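Local coordinates for protein isoaspartyl dipeptidase (Fervidobacterium islandicum, PDB 7CDH) that probably hydrolyses isoaspartyl (beta-aspartyl) dipeptides at a two-zinc centre, as an M38 metallopeptidase of a thermophile thought to take part in protein repair, at residues 7-12 with 50-55; 155-160 with 192-197; 242-247 with 279-284. All coordinates share one frame; numbering follows the deposited sequence.

Interaction 1 (7-12 with 50-55); sequences NAKVFS and GLLLLP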
ATOM      1  N   ASN A   7     -47.900  15.450  37.571  1.00 50.26           N
ATOM      2  CA  ASN A   7     -47.762  16.264  38.814  1.00 49.69           C
ATOM      3  C   ASN A   7     -46.359  16.838  38.966  1.00 47.77           C
ATOM      4  O   ASN A   7     -46.041  17.237  40.095  1.00 52.54           O
ATOM      5  CB  ASN A   7     -48.041  15.474  40.103  1.00 47.85           C
ATOM      6  CG  ASN A   7     -49.462  14.958  40.195  1.00 49.38           C
ATOM      7  OD1 ASN A   7     -50.345  15.497  39.526  1.00 44.41           O
ATOM      8  ND2 ASN A   7     -49.682  13.943  41.030  1.00 46.17           N
ATOM      9  N   ALA A   8     -45.542  16.860  37.914  1.00 48.80           N
ATOM     10  CA  ALA A   8     -44.207  17.488  37.984  1.00 50.17           C
ATOM     11  C   ALA A   8     -44.293  18.932  37.489  1.00 48.15           C
ATOM     12  O   ALA A   8     -45.173  19.269  36.649  1.00 48.94           O
ATOM     13  CB  ALA A   8     -43.197  16.689  37.210  1.00 49.66           C
ATOM     14  N   LYS A   9     -43.388  19.766  37.971  1.00 41.64           N
ATOM     15  CA  LYS A   9     -43.161  21.084  37.347  1.00 47.77           C
ATOM     16  C   LYS A   9     -42.194  20.835  36.198  1.00 46.54           C
ATOM     17  O   LYS A   9     -41.132  20.303  36.434  1.00 47.53           O
ATOM     18  CB  LYS A   9     -42.617  22.077  38.382  1.00 60.15           C
ATOM     19  CG  LYS A   9     -43.629  22.564  39.409  1.00 56.84           C
ATOM     20  CD  LYS A   9     -43.107  22.567  40.826  1.00 67.80           C
ATOM     21  CE  LYS A   9     -44.108  21.954  41.783  1.00 76.97           C
ATOM     22  NZ  LYS A   9     -43.845  22.346  43.183  1.00 83.35           N
ATOM     23  N   VAL A  10     -42.554  21.189  34.984  1.00 46.93           N
ATOM     24  CA  VAL A  10     -41.740  20.818  33.803  1.00 40.99           C
ATOM     25  C   VAL A  10     -40.871  22.002  33.377  1.00 46.53           C
ATOM     26  O   VAL A  10     -41.424  23.116  33.184  1.00 46.09           O
ATOM     27  CB  VAL A  10     -42.673  20.356  32.694  1.00 40.79           C
ATOM     28  CG1 VAL A  10     -41.917  20.087  31.404  1.00 48.46           C
ATOM     29  CG2 VAL A  10     -43.457  19.148  33.166  1.00 40.73           C
ATOM     30  N   PHE A  11     -39.561  21.774  33.229  1.00 44.55           N
ATOM     31  CA  PHE A  11     -38.641  22.707  32.533  1.00 42.21           C
ATOM     32  C   PHE A  11     -38.258  22.076  31.202  1.00 42.68           C
ATOM     33  O   PHE A  11     -37.694  20.995  31.181  1.00 50.64           O
ATOM     34  CB  PHE A  11     -37.408  23.002  33.368  1.00 40.53           C
ATOM     35  CG  PHE A  11     -37.668  23.662  34.689  1.00 39.65           C
ATOM     36  CD1 PHE A  11     -38.166  22.948  35.762  1.00 44.70           C
ATOM     37  CD2 PHE A  11     -37.365  24.999  34.874  1.00 46.59           C
ATOM     38  CE1 PHE A  11     -38.364  23.556  36.994  1.00 43.95           C
ATOM     39  CE2 PHE A  11     -37.557  25.604  36.104  1.00 43.34           C
ATOM     40  CZ  PHE A  11     -38.062  24.884  37.160  1.00 42.15           C
ATOM     41  N   SER A  12     -38.577  22.754  30.115  1.00 41.78           N
ATOM     42  CA  SER A  12     -38.699  22.159  28.775  1.00 43.61           C
ATOM     43  C   SER A  12     -37.460  22.390  27.893  1.00 43.02           C
ATOM     44  O   SER A  12     -37.393  21.802  26.810  1.00 38.69           O
ATOM     45  CB  SER A  12     -39.961  22.701  28.132  1.00 47.12           C
ATOM     46  OG  SER A  12     -39.823  24.102  27.865  1.00 50.47           O
ATOM     47  N   GLY A  50     -43.713  16.597  43.847  1.00 48.33           N
ATOM     48  CA  GLY A  50     -42.459  16.925  44.558  1.00 46.70           C
ATOM     49  C   GLY A  50     -41.243  17.007  43.639  1.00 50.66           C
ATOM     50  O   GLY A  50     -40.196  17.473  44.124  1.00 50.29           O
ATOM     51  N   LEU A  51     -41.355  16.597  42.362  1.00 49.29           N
ATOM     52  CA  LEU A  51     -40.217  16.528  41.408  1.00 47.66           C
ATOM     53  C   LEU A  51     -40.365  17.578  40.295  1.00 46.28           C
ATOM     54  O   LEU A  51     -41.495  17.887  39.883  1.00 46.34           O
ATOM     55  CB  LEU A  51     -40.104  15.117  40.816  1.00 46.66           C
ATOM     56  CG  LEU A  51     -40.126  13.952  41.810  1.00 46.65           C
ATOM     57  CD1 LEU A  51     -39.983  12.622  41.089  1.00 44.79           C
ATOM     58  CD2 LEU A  51     -39.058  14.083  42.889  1.00 45.95           C
ATOM     59  N   LEU A  52     -39.219  18.090  39.844  1.00 41.09           N
ATOM     60  CA  LEU A  52     -39.037  18.831  38.581  1.00 41.84           C
ATOM     61  C   LEU A  52     -38.702  17.790  37.495  1.00 44.78           C
ATOM     62  O   LEU A  52     -37.869  16.898  37.780  1.00 42.10           O
ATOM     63  CB  LEU A  52     -37.891  19.843  38.750  1.00 44.16           C
ATOM     64  CG  LEU A  52     -37.805  20.548  40.106  1.00 48.51           C
ATOM     65  CD1 LEU A  52     -36.709  21.595  40.124  1.00 48.90           C
ATOM     66  CD2 LEU A  52     -39.128  21.204  40.464  1.00 54.03           C
ATOM     67  N   LEU A  53     -39.374  17.866  36.340  1.00 41.65           N
ATOM     68  CA  LEU A  53     -39.070  17.133  35.093  1.00 43.10           C
ATOM     69  C   LEU A  53     -38.223  18.034  34.178  1.00 41.90           C
ATOM     70  O   LEU A  53     -38.725  19.095  33.760  1.00 38.77           O
ATOM     71  CB  LEU A  53     -40.372  16.714  34.402  1.00 43.36           C
ATOM     72  CG  LEU A  53     -40.177  15.907  33.116  1.00 45.99           C
ATOM     73  CD1 LEU A  53     -39.706  14.494  33.429  1.00 48.52           C
ATOM     74  CD2 LEU A  53     -41.435  15.860  32.276  1.00 43.17           C
ATOM     75  N   LEU A  54     -37.000  17.585  33.870  1.00 38.32           N
ATOM     76  CA  LEU A  54     -35.986  18.290  33.046  1.00 39.40           C
ATOM     77  C   LEU A  54     -35.727  17.470  31.774  1.00 39.48           C
ATOM     78  O   LEU A  54     -36.013  16.276  31.691  1.00 38.03           O
ATOM     79  CB  LEU A  54     -34.700  18.454  33.870  1.00 39.24           C
ATOM     80  CG  LEU A  54     -34.629  19.595  34.893  1.00 45.07           C
ATOM     81  CD1 LEU A  54     -35.914  19.788  35.672  1.00 46.12           C
ATOM     82  CD2 LEU A  54     -33.480  19.381  35.865  1.00 41.26           C
ATOM     83  N   PRO A  55     -35.144  18.068  30.714  1.00 37.98           N
ATOM     84  CA  PRO A  55     -34.673  17.282  29.585  1.00 37.05           C
ATOM     85  C   PRO A  55     -33.420  16.526  30.057  1.00 37.00           C
ATOM     86  O   PRO A  55     -32.701  17.066  30.867  1.00 30.38           O
ATOM     87  CB  PRO A  55     -34.327  18.321  28.519  1.00 39.59           C
ATOM     88  CG  PRO A  55     -34.849  19.649  29.075  1.00 36.50           C
ATOM     89  CD  PRO A  55     -34.816  19.492  30.570  1.00 36.36           C
TER
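The ring of Phe11 has Leu53 O at its edge, near the ring plane, while the CD1 methyls of Leu52 and Leu54 reach it obliquely. The motif is a parallel strand pair, 8-11 with 51-55, in the beta-rich part that strands from both ends of the chain build beside the catalytic barrel. CE1 of Phe11 is 4.0 Å from Leu52 CD1, and its CD1 is 3.9 Å from Leu54 CD1. Both leucines lie side by side with the ring and point the same way. With CG anti to its carbonyl carbon (chi1 -61°), Phe11 sets the ring alongside them. Tyr15 also meets this ring. Lys9 pairs with Leu52 and Val10 with Leu53. Lys9 O accepts from Leu53 N at 3.0 Å, and Leu53 O from Phe11 N at 2.9 Å. On the sheet face of Val10, its CG2 lies 4.0 Å from Leu53 CD2, and Ala8 CB packs on Leu53 CB. Strand 354-358 adds Phe354 and Leu356 against Leu53. The other face carries Lys9 and Leu52; the ammonium of Lys9 forms a salt bridge with Glu359. At the end of the pair the Pro55 ring closes on the backbone, its CD 3.3 Å from Phe11 O.

Interaction 2 (155-160 with 192-197); sequences GEIAIS and VNFHVG. With ZN (zinc ion), chain K; ZN (zinc ion), chain L.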
ATOM      1  N   GLY A 155     -12.238  14.960  16.318  1.00 29.59           N
ATOM      2  CA  GLY A 155     -11.892  15.480  17.638  1.00 30.88           C
ATOM      3  C   GLY A 155     -11.287  14.389  18.502  1.00 31.89           C
ATOM      4  O   GLY A 155     -11.381  13.222  18.144  1.00 29.87           O
ATOM      5  N   GLU A 156     -10.655  14.805  19.608  1.00 33.67           N
ATOM      6  CA  GLU A 156     -10.449  16.220  19.854  1.00 38.59           C
ATOM      7  C   GLU A 156      -9.045  16.599  19.353  1.00 38.32           C
ATOM      8  O   GLU A 156      -8.067  16.100  19.889  1.00 45.83           O
ATOM      9  CB  GLU A 156     -10.709  16.587  21.318  1.00 41.07           C
ATOM     10  CG  GLU A 156     -10.114  15.638  22.315  1.00 44.05           C
ATOM     11  CD  GLU A 156     -10.057  16.077  23.772  1.00 43.73           C
ATOM     12  OE1 GLU A 156     -10.012  17.317  24.091  1.00 36.91           O
ATOM     13  OE2 GLU A 156     -10.118  15.147  24.610  1.00 54.03           O
ATOM     14  N   ILE A 157      -8.961  17.449  18.338  1.00 35.56           N
ATOM     15  CA  ILE A 157      -7.690  17.909  17.720  1.00 34.34           C
ATOM     16  C   ILE A 157      -7.033  18.897  18.675  1.00 32.92           C
ATOM     17  O   ILE A 157      -7.680  19.851  19.057  1.00 36.66           O
ATOM     18  CB  ILE A 157      -7.993  18.534  16.357  1.00 34.93           C
ATOM     19  CG1 ILE A 157      -8.568  17.473  15.420  1.00 41.34           C
ATOM     20  CG2 ILE A 157      -6.772  19.212  15.785  1.00 36.45           C
ATOM     21  CD1 ILE A 157      -8.943  18.033  14.079  1.00 48.99           C
ATOM     22  N   ALA A 158      -5.807  18.639  19.089  1.00 31.29           N
ATOM     23  CA  ALA A 158      -5.076  19.503  20.027  1.00 32.37           C
ATOM     24  C   ALA A 158      -4.447  20.648  19.245  1.00 29.73           C
ATOM     25  O   ALA A 158      -3.789  20.396  18.227  1.00 27.55           O
ATOM     26  CB  ALA A 158      -4.033  18.726  20.793  1.00 34.74           C
ATOM     27  N   ILE A 159      -4.638  21.855  19.758  1.00 31.69           N
ATOM     28  CA  ILE A 159      -3.932  23.098  19.330  1.00 32.86           C
ATOM     29  C   ILE A 159      -3.456  23.788  20.600  1.00 30.18           C
ATOM     30  O   ILE A 159      -4.085  23.597  21.651  1.00 32.38           O
ATOM     31  CB  ILE A 159      -4.886  23.982  18.513  1.00 33.03           C
ATOM     32  CG1 ILE A 159      -6.200  24.209  19.277  1.00 34.24           C
ATOM     33  CG2 ILE A 159      -5.132  23.350  17.150  1.00 31.19           C
ATOM     34  CD1 ILE A 159      -7.031  25.342  18.760  1.00 34.37           C
ATOM     35  N   SER A 160      -2.403  24.569  20.487  1.00 31.80           N
ATOM     36  CA  SER A 160      -1.885  25.438  21.563  1.00 31.58           C
ATOM     37  C   SER A 160      -1.701  24.581  22.807  1.00 32.91           C
ATOM     38  O   SER A 160      -2.197  24.958  23.868  1.00 37.21           O
ATOM     39  CB  SER A 160      -2.805  26.610  21.776  1.00 33.71           C
ATOM     40  OG  SER A 160      -2.999  27.341  20.555  1.00 35.22           O
ATOM     41  N   VAL A 192     -15.772  20.006  14.206  1.00 30.30           N
ATOM     42  CA  VAL A 192     -14.357  19.860  14.619  1.00 33.66           C
ATOM     43  C   VAL A 192     -14.312  20.306  16.081  1.00 32.87           C
ATOM     44  O   VAL A 192     -14.649  21.440  16.323  1.00 30.37           O
ATOM     45  CB  VAL A 192     -13.398  20.682  13.739  1.00 36.97           C
ATOM     46  CG1 VAL A 192     -11.944  20.481  14.146  1.00 33.99           C
ATOM     47  CG2 VAL A 192     -13.603  20.363  12.271  1.00 40.34           C
ATOM     48  N   ASN A 193     -13.942  19.406  16.992  1.00 32.96           N
ATOM     49  CA  ASN A 193     -13.734  19.688  18.426  1.00 34.12           C
ATOM     50  C   ASN A 193     -12.234  19.926  18.613  1.00 37.43           C
ATOM     51  O   ASN A 193     -11.426  19.022  18.286  1.00 34.49           O
ATOM     52  CB  ASN A 193     -14.331  18.567  19.273  1.00 38.02           C
ATOM     53  CG  ASN A 193     -14.123  18.728  20.763  1.00 37.09           C
ATOM     54  OD1 ASN A 193     -13.778  17.774  21.444  1.00 38.82           O
ATOM     55  ND2 ASN A 193     -14.404  19.900  21.291  1.00 39.47           N
ATOM     56  N   PHE A 194     -11.870  21.124  19.067  1.00 35.80           N
ATOM     57  CA  PHE A 194     -10.464  21.510  19.332  1.00 32.49           C
ATOM     58  C   PHE A 194     -10.227  21.370  20.825  1.00 34.32           C
ATOM     59  O   PHE A 194     -10.948  22.022  21.593  1.00 33.61           O
ATOM     60  CB  PHE A 194     -10.179  22.942  18.889  1.00 31.16           C
ATOM     61  CG  PHE A 194     -10.265  23.123  17.405  1.00 29.71           C
ATOM     62  CD1 PHE A 194      -9.237  22.707  16.583  1.00 28.34           C
ATOM     63  CD2 PHE A 194     -11.395  23.654  16.825  1.00 29.94           C
ATOM     64  CE1 PHE A 194      -9.329  22.852  15.209  1.00 29.62           C
ATOM     65  CE2 PHE A 194     -11.491  23.788  15.446  1.00 29.39           C
ATOM     66  CZ  PHE A 194     -10.453  23.391  14.645  1.00 29.68           C
ATOM     67  N   HIS A 195      -9.285  20.509  21.212  1.00 33.35           N
ATOM     68  CA  HIS A 195      -8.642  20.599  22.534  1.00 31.71           C
ATOM     69  C   HIS A 195      -7.748  21.834  22.531  1.00 33.77           C
ATOM     70  O   HIS A 195      -6.767  21.865  21.767  1.00 35.78           O
ATOM     71  CB  HIS A 195      -7.857  19.343  22.861  1.00 32.66           C
ATOM     72  CG  HIS A 195      -6.963  19.517  24.033  1.00 30.69           C
ATOM     73  ND1 HIS A 195      -7.335  19.103  25.291  1.00 28.22           N
ATOM     74  CD2 HIS A 195      -5.753  20.115  24.145  1.00 31.05           C
ATOM     75  CE1 HIS A 195      -6.356  19.411  26.133  1.00 33.24           C
ATOM     76  NE2 HIS A 195      -5.360  20.030  25.456  1.00 28.82           N
ATOM     77  N   VAL A 196      -8.071  22.824  23.355  1.00 31.30           N
ATOM     78  CA  VAL A 196      -7.219  24.035  23.433  1.00 31.74           C
ATOM     79  C   VAL A 196      -6.394  23.975  24.707  1.00 30.48           C
ATOM     80  O   VAL A 196      -6.975  23.958  25.794  1.00 34.09           O
ATOM     81  CB  VAL A 196      -8.020  25.339  23.366  1.00 33.66           C
ATOM     82  CG1 VAL A 196      -7.060  26.517  23.326  1.00 33.37           C
ATOM     83  CG2 VAL A 196      -8.962  25.359  22.175  1.00 34.80           C
ATOM     84  N   GLY A 197      -5.079  23.951  24.555  1.00 30.35           N
ATOM     85  CA  GLY A 197      -4.158  23.932  25.690  1.00 32.18           C
ATOM     86  C   GLY A 197      -3.924  25.338  26.191  1.00 35.87           C
ATOM     87  O   GLY A 197      -4.736  26.210  25.899  1.00 39.51           O
TER
HETATM   88 ZN    ZN K 410      -8.937  17.901  25.975  1.00 50.84          ZN
HETATM   89 ZN    ZN L 411     -10.881  15.391  26.492  1.00 44.23          ZN
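Glu156 and His195 meet at a zinc ion, which takes Glu156 OE1 at 2.2 Å and His195 ND1 at 2.1 Å. The other carboxylate oxygen, Glu156 OE2, binds the second zinc ion at 2.0 Å, so one carboxylate bridges the pair. His224 also binds the first zinc; His61, His63 and Asp285 bind the second. Glu156 OE1 lies at the edge of the imidazole, in its plane. CG anti to the backbone N (chi1 167°) carries the His195 ring toward the metal, where ND1 binds. NE2 is hydrogen-bonded to Asp161. Zinc on ND1 and Asp161 on NE2 together fix the ring's rotation, and the carboxylate is likely to make ND1 a stronger donor to zinc. Asn193 OD1 is hydrogen-bonded to ND1 of the zinc ligand His61, and ND2 to Tyr221 O.

The backbones form a parallel ladder. Asn193 O accepts from Ile157 N at 2.9 Å, His195 O from Ile159 N, and Ile159 O from Gly197 N. The bond from His195 N to Ile157 O is weak.

Behind the metal face, Ile159 CD1 lies 3.9 Å from Val196 CG2 and 4.0 Å from Phe194 CB. An alanine in place of Ile159 would probably open a gap beside Phe194 and Val196.

The two strands and helix 169-186 make a beta-alpha-beta unit of the TIM barrel. Ile175 of that helix packs on Ile157, and helix 204-212 covers Ile159.

Interaction 3 (242-247 with 279-284); sequences GGTIDL and NVTISS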
ATOM      1  N   GLY A 242     -20.784  34.364  16.566  1.00 36.72           N
ATOM      2  CA  GLY A 242     -21.757  33.290  16.247  1.00 36.94           C
ATOM      3  C   GLY A 242     -21.276  31.912  16.705  1.00 38.80           C
ATOM      4  O   GLY A 242     -22.006  30.937  16.524  1.00 39.07           O
ATOM      5  N   GLY A 243     -20.097  31.830  17.314  1.00 36.41           N
ATOM      6  CA  GLY A 243     -19.499  30.552  17.723  1.00 36.82           C
ATOM      7  C   GLY A 243     -20.103  29.992  18.986  1.00 33.39           C
ATOM      8  O   GLY A 243     -20.671  30.768  19.723  1.00 34.85           O
ATOM      9  N   THR A 244     -20.000  28.670  19.187  1.00 34.40           N
ATOM     10  CA  THR A 244     -20.238  27.991  20.483  1.00 32.93           C
ATOM     11  C   THR A 244     -18.897  27.512  21.030  1.00 32.36           C
ATOM     12  O   THR A 244     -18.087  27.085  20.239  1.00 37.40           O
ATOM     13  CB  THR A 244     -21.265  26.869  20.380  1.00 33.69           C
ATOM     14  OG1 THR A 244     -22.383  27.480  19.743  1.00 33.13           O
ATOM     15  CG2 THR A 244     -21.655  26.296  21.724  1.00 35.05           C
ATOM     16  N   ILE A 245     -18.677  27.702  22.326  1.00 29.61           N
ATOM     17  CA  ILE A 245     -17.475  27.276  23.076  1.00 33.17           C
ATOM     18  C   ILE A 245     -17.943  26.271  24.133  1.00 33.47           C
ATOM     19  O   ILE A 245     -19.114  26.333  24.502  1.00 34.09           O
ATOM     20  CB  ILE A 245     -16.736  28.494  23.669  1.00 34.10           C
ATOM     21  CG1 ILE A 245     -17.528  29.182  24.787  1.00 38.22           C
ATOM     22  CG2 ILE A 245     -16.403  29.464  22.555  1.00 36.48           C
ATOM     23  CD1 ILE A 245     -16.822  30.351  25.437  1.00 35.49           C
ATOM     24  N   ASP A 246     -17.039  25.378  24.559  1.00 33.94           N
ATOM     25  CA  ASP A 246     -17.260  24.342  25.595  1.00 32.30           C
ATOM     26  C   ASP A 246     -16.320  24.647  26.747  1.00 30.03           C
ATOM     27  O   ASP A 246     -15.185  25.030  26.508  1.00 30.73           O
ATOM     28  CB  ASP A 246     -17.050  22.919  25.073  1.00 36.93           C
ATOM     29  CG  ASP A 246     -17.395  21.845  26.103  1.00 41.09           C
ATOM     30  OD1 ASP A 246     -18.522  21.869  26.614  1.00 44.65           O
ATOM     31  OD2 ASP A 246     -16.532  20.995  26.404  1.00 43.20           O
ATOM     32  N   LEU A 247     -16.837  24.548  27.955  1.00 32.09           N
ATOM     33  CA  LEU A 247     -16.117  24.804  29.219  1.00 34.76           C
ATOM     34  C   LEU A 247     -16.078  23.472  29.962  1.00 33.51           C
ATOM     35  O   LEU A 247     -17.108  22.741  29.988  1.00 31.23           O
ATOM     36  CB  LEU A 247     -16.888  25.849  30.039  1.00 37.80           C
ATOM     37  CG  LEU A 247     -17.326  27.114  29.303  1.00 38.83           C
ATOM     38  CD1 LEU A 247     -18.162  28.022  30.212  1.00 42.50           C
ATOM     39  CD2 LEU A 247     -16.129  27.877  28.760  1.00 37.29           C
ATOM     40  N   ASN A 279     -24.280  30.515  23.729  1.00 35.15           N
ATOM     41  CA  ASN A 279     -23.092  30.146  22.938  1.00 36.20           C
ATOM     42  C   ASN A 279     -22.182  29.287  23.810  1.00 33.48           C
ATOM     43  O   ASN A 279     -21.024  29.176  23.507  1.00 36.65           O
ATOM     44  CB  ASN A 279     -22.424  31.414  22.391  1.00 44.28           C
ATOM     45  CG  ASN A 279     -23.377  32.199  21.515  1.00 45.90           C
ATOM     46  OD1 ASN A 279     -24.332  32.792  22.019  1.00 52.11           O
ATOM     47  ND2 ASN A 279     -23.155  32.162  20.210  1.00 42.20           N
ATOM     48  N   VAL A 280     -22.698  28.695  24.873  1.00 34.05           N
ATOM     49  CA  VAL A 280     -21.829  28.066  25.896  1.00 32.29           C
ATOM     50  C   VAL A 280     -22.343  26.669  26.154  1.00 32.01           C
ATOM     51  O   VAL A 280     -23.555  26.521  26.259  1.00 32.67           O
ATOM     52  CB  VAL A 280     -21.792  28.905  27.177  1.00 32.73           C
ATOM     53  CG1 VAL A 280     -21.251  28.083  28.335  1.00 35.44           C
ATOM     54  CG2 VAL A 280     -20.946  30.135  26.953  1.00 32.70           C
ATOM     55  N   THR A 281     -21.448  25.679  26.134  1.00 33.42           N
ATOM     56  CA  THR A 281     -21.768  24.305  26.593  1.00 31.88           C
ATOM     57  C   THR A 281     -20.818  24.007  27.743  1.00 28.02           C
ATOM     58  O   THR A 281     -19.829  24.706  27.864  1.00 24.86           O
ATOM     59  CB  THR A 281     -21.725  23.266  25.460  1.00 31.34           C
ATOM     60  OG1 THR A 281     -20.368  23.173  25.046  1.00 34.29           O
ATOM     61  CG2 THR A 281     -22.600  23.602  24.272  1.00 31.60           C
ATOM     62  N   ILE A 282     -21.156  23.034  28.564  1.00 28.88           N
ATOM     63  CA  ILE A 282     -20.178  22.379  29.465  1.00 32.14           C
ATOM     64  C   ILE A 282     -20.078  20.876  29.148  1.00 34.62           C
ATOM     65  O   ILE A 282     -21.043  20.262  28.579  1.00 29.11           O
ATOM     66  CB  ILE A 282     -20.550  22.645  30.932  1.00 33.57           C
ATOM     67  CG1 ILE A 282     -21.913  22.059  31.293  1.00 31.12           C
ATOM     68  CG2 ILE A 282     -20.457  24.137  31.220  1.00 34.95           C
ATOM     69  CD1 ILE A 282     -22.155  21.977  32.785  1.00 31.70           C
ATOM     70  N   SER A 283     -18.944  20.294  29.541  1.00 35.55           N
ATOM     71  CA  SER A 283     -18.650  18.848  29.369  1.00 34.39           C
ATOM     72  C   SER A 283     -17.817  18.334  30.550  1.00 30.61           C
ATOM     73  O   SER A 283     -17.019  19.110  31.127  1.00 27.76           O
ATOM     74  CB  SER A 283     -17.968  18.627  28.043  1.00 35.02           C
ATOM     75  OG  SER A 283     -16.672  19.214  28.027  1.00 35.67           O
ATOM     76  N   SER A 284     -17.972  17.063  30.902  1.00 30.11           N
ATOM     77  CA  SER A 284     -17.250  16.460  32.056  1.00 30.64           C
ATOM     78  C   SER A 284     -15.790  16.286  31.702  1.00 32.72           C
ATOM     79  O   SER A 284     -14.928  16.446  32.614  1.00 39.98           O
ATOM     80  CB  SER A 284     -17.822  15.151  32.448  1.00 33.06           C
ATOM     81  OG  SER A 284     -17.973  14.311  31.313  1.00 33.33           O
TER
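Asp246 and Thr281 cross at about a right angle, and their polar ends meet. Thr281 OG1 donates to Asp246 OD1 at 2.8 Å. It comes from the anti side of the carboxylate, 21° out of its plane. With CG anti to the backbone N (chi1 -175°), Asp246 reaches along the neighbouring strand. Its other oxygen, OD2, accepts from Ser283 OG; the modelled distance is very short and its value doubtful. Thr223 OG1 also bonds to OD2, and Tyr221 OH to Thr281 OG1.

The opposite face of this parallel pair is apolar. Leu247 leans obliquely over Val280, with CD1 3.6 Å from Val280 CG1. Ile245 crosses Val280 in the same manner, while Leu247 CB rests 4.1 Å from Ile282 CG2. Helices 229-240 and 264-273 pack on this side, as outer helices of the TIM barrel. Strands 245-248 and 280-283 are joined by regular backbone bonds, such as Thr281 N to Ile245 O at 2.9 Å.

Near the strand starts, Asn279 ND2 donates to Gly243 O at 2.9 Å. The acceptor lies in the amide plane, but the donor sits 35° above the carbonyl plane. Gly242 ends the preceding helix in a Schellman motif.

The chemistry is thus divided between the faces. Thr281 holds OD1 and Thr223 holds OD2 of the buried Asp246, which would probably favour its charged form, while aliphatic branches join the strands to the helices outside.

In the fold
Interactions 2 and 3 belong to the barrel, with centres about 13 Å apart and nearest atoms about 6 Å apart. Interaction 2 supplies two of the zinc ligands directly. Interaction 3 stands next to the site: the Ser283 side chain is about 7 Å from a zinc ion, and the chain beyond 279-284 leads at once to the ligand Asp285. Strand 220-223 lies between them, with Tyr221 and Thr223 touching both contacts. Interaction 1 is remote, its centre about 36 Å from that of interaction 2 and about 25 Å from that of interaction 3. Even so, strand 51-59 runs on from it toward His61 and His63, linking it along the chain to the metal centre.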